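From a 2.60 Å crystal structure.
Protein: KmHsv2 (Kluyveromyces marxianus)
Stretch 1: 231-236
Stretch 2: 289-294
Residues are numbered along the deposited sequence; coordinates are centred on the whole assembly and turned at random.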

# COMPACT_ATOMS: atom_id res chain seq x y z
N VAL A 231 -0.18 -19.63 -2.02
CA VAL A 231 -0.47 -19.65 -3.44
C VAL A 231 0.76 -19.36 -4.32
O VAL A 231 0.90 -19.92 -5.40
CB VAL A 231 -1.58 -18.63 -3.75
CG1 VAL A 231 -1.82 -18.54 -5.23
CG2 VAL A 231 -2.84 -19.05 -3.03
N ARG A 232 1.64 -18.47 -3.85
CA ARG A 232 2.85 -18.11 -4.60
C ARG A 232 4.03 -17.81 -3.69
O ARG A 232 3.87 -17.41 -2.53
CB ARG A 232 2.59 -16.88 -5.46
CG ARG A 232 1.52 -17.03 -6.49
CD ARG A 232 2.05 -17.64 -7.76
NE ARG A 232 0.99 -17.77 -8.74
CZ ARG A 232 0.48 -18.93 -9.14
NH1 ARG A 232 0.95 -20.06 -8.64
NH2 ARG A 232 -0.49 -18.95 -10.03
N GLU A 233 5.23 -17.99 -4.23
CA GLU A 233 6.44 -17.70 -3.49
C GLU A 233 7.46 -17.18 -4.50
O GLU A 233 7.65 -17.76 -5.57
CB GLU A 233 6.97 -18.94 -2.75
CG GLU A 233 7.79 -18.56 -1.52
CD GLU A 233 8.25 -19.74 -0.67
OE1 GLU A 233 9.26 -20.39 -1.04
OE2 GLU A 233 7.62 -20.03 0.36
N PHE A 234 8.09 -16.05 -4.17
CA PHE A 234 9.09 -15.44 -5.03
C PHE A 234 10.40 -15.25 -4.27
O PHE A 234 10.39 -15.00 -3.07
CB PHE A 234 8.59 -14.09 -5.52
CG PHE A 234 7.26 -14.14 -6.20
CD1 PHE A 234 7.13 -14.69 -7.47
CD2 PHE A 234 6.13 -13.63 -5.57
CE1 PHE A 234 5.89 -14.73 -8.10
CE2 PHE A 234 4.88 -13.67 -6.19
CZ PHE A 234 4.77 -14.22 -7.46
N ARG A 235 11.52 -15.38 -4.97
CA ARG A 235 12.82 -15.20 -4.35
C ARG A 235 13.34 -13.86 -4.84
O ARG A 235 13.27 -13.57 -6.02
CB ARG A 235 13.77 -16.30 -4.80
CG ARG A 235 13.16 -17.68 -4.70
CD ARG A 235 13.39 -18.30 -3.35
NE ARG A 235 14.61 -19.10 -3.36
CZ ARG A 235 15.13 -19.69 -2.29
NH1 ARG A 235 14.54 -19.56 -1.11
NH2 ARG A 235 16.23 -20.42 -2.41
N ARG A 236 13.83 -13.04 -3.92
CA ARG A 236 14.33 -11.73 -4.31
C ARG A 236 15.75 -11.90 -4.82
O ARG A 236 16.26 -11.10 -5.61
CB ARG A 236 14.28 -10.78 -3.11
CG ARG A 236 12.86 -10.30 -2.83
CD ARG A 236 12.66 -9.75 -1.42
NE ARG A 236 13.55 -8.66 -1.03
CZ ARG A 236 14.06 -7.73 -1.84
NH1 ARG A 236 13.80 -7.74 -3.15
NH2 ARG A 236 14.82 -6.78 -1.33
N PHE A 289 4.00 -20.28 -17.07
CA PHE A 289 4.05 -20.51 -15.63
C PHE A 289 4.73 -19.33 -14.95
O PHE A 289 5.51 -18.60 -15.57
CB PHE A 289 4.78 -21.82 -15.33
CG PHE A 289 4.10 -23.03 -15.91
CD1 PHE A 289 2.72 -23.18 -15.81
CD2 PHE A 289 4.84 -24.02 -16.56
CE1 PHE A 289 2.08 -24.29 -16.37
CE2 PHE A 289 4.21 -25.13 -17.11
CZ PHE A 289 2.83 -25.26 -17.01
N GLN A 290 4.43 -19.15 -13.67
CA GLN A 290 4.99 -18.04 -12.91
C GLN A 290 6.41 -18.26 -12.42
O GLN A 290 6.69 -19.22 -11.70
CB GLN A 290 4.07 -17.69 -11.75
CG GLN A 290 2.78 -17.01 -12.20
CD GLN A 290 2.02 -17.82 -13.24
OE1 GLN A 290 1.53 -18.92 -12.95
NE2 GLN A 290 1.94 -17.30 -14.47
N SER A 291 7.30 -17.36 -12.82
CA SER A 291 8.69 -17.44 -12.41
C SER A 291 8.84 -17.22 -10.92
O SER A 291 8.05 -16.51 -10.29
CB SER A 291 9.53 -16.38 -13.12
OG SER A 291 10.84 -16.36 -12.59
N GLU A 292 9.87 -17.83 -10.36
CA GLU A 292 10.16 -17.73 -8.95
C GLU A 292 10.88 -16.40 -8.65
O GLU A 292 11.00 -15.99 -7.50
CB GLU A 292 10.99 -18.96 -8.55
CG GLU A 292 12.24 -18.73 -7.73
CD GLU A 292 12.99 -20.04 -7.43
OE1 GLU A 292 14.04 -19.98 -6.75
OE2 GLU A 292 12.51 -21.12 -7.87
N TRP A 293 11.33 -15.72 -9.71
CA TRP A 293 12.04 -14.45 -9.58
C TRP A 293 11.32 -13.28 -10.26
O TRP A 293 10.33 -13.47 -10.96
CB TRP A 293 13.45 -14.57 -10.17
CG TRP A 293 14.27 -15.69 -9.60
CD1 TRP A 293 14.93 -15.69 -8.40
CD2 TRP A 293 14.48 -16.99 -10.17
NE1 TRP A 293 15.53 -16.91 -8.19
CE2 TRP A 293 15.28 -17.72 -9.27
CE3 TRP A 293 14.07 -17.60 -11.36
CZ2 TRP A 293 15.67 -19.04 -9.51
CZ3 TRP A 293 14.46 -18.92 -11.61
CH2 TRP A 293 15.26 -19.62 -10.69
N SER A 294 11.85 -12.09 -10.05
CA SER A 294 11.33 -10.86 -10.63
C SER A 294 11.27 -10.91 -12.17
O SER A 294 12.18 -11.43 -12.82
CB SER A 294 12.20 -9.69 -10.20
OG SER A 294 11.81 -8.49 -10.85
O HOH W 1 13.86 -11.96 -7.83

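Arg235 and Glu292 cover the most surface in this contact and are joined through both backbone and side chain. The amide of Arg235, the last residue of its strand, donates a short, nearly straight hydrogen bond to the carbonyl of Glu292 (N to O, 2.7 Å; 167° at the hydrogen). This is the sole direct hydrogen bond between the two stretches. The same carbonyl oxygen lies 3.2 Å from Phe234 CA in a CA-H...O contact, so it receives two neighbouring donors of the strand, the carbon one at a less favourable angle of 128°.

The side chains reinforce this link. The CA-to-CB bond of Arg235 points toward the second stretch, whereas that of Glu292 points sideways; the end of the glutamate side chain nevertheless comes nearer, with chi1 between wells at 132° and chi2 t, and its carboxylate reaches the arginine. Glu292 OE1 forms a salt bridge with Arg235 NE at 3.5 Å and packs closer still, at 3.2 Å, against Arg235 CG. The carboxylate thus meets the aliphatic part of the arginine as well as its charged end, and it approaches the guanidinium obliquely.

Beyond this pair, a water extends the backbone connection, donating to Arg235 O at 2.5 Å and accepting from Ser294 N at 3.0 Å. Trp293 directs its CA-to-CB bond away, yet its indole returns to the strand, with CD1 3.8 Å from Arg235 CB. The local backbone is braced by Ser291, whose OG accepts a hydrogen bond from Trp293 N at 3.0 Å.

Gln290, the next largest contributor on its stretch, has its CA-to-CB bond pointing toward the strand and places OE1 over one face of the Arg232 guanidinium, 3.6 Å from NH2. Between these two regions lies the buried ring of Phe234, which turns its edge to the loop backbone, with CD1 3.5 Å from Ser291 O.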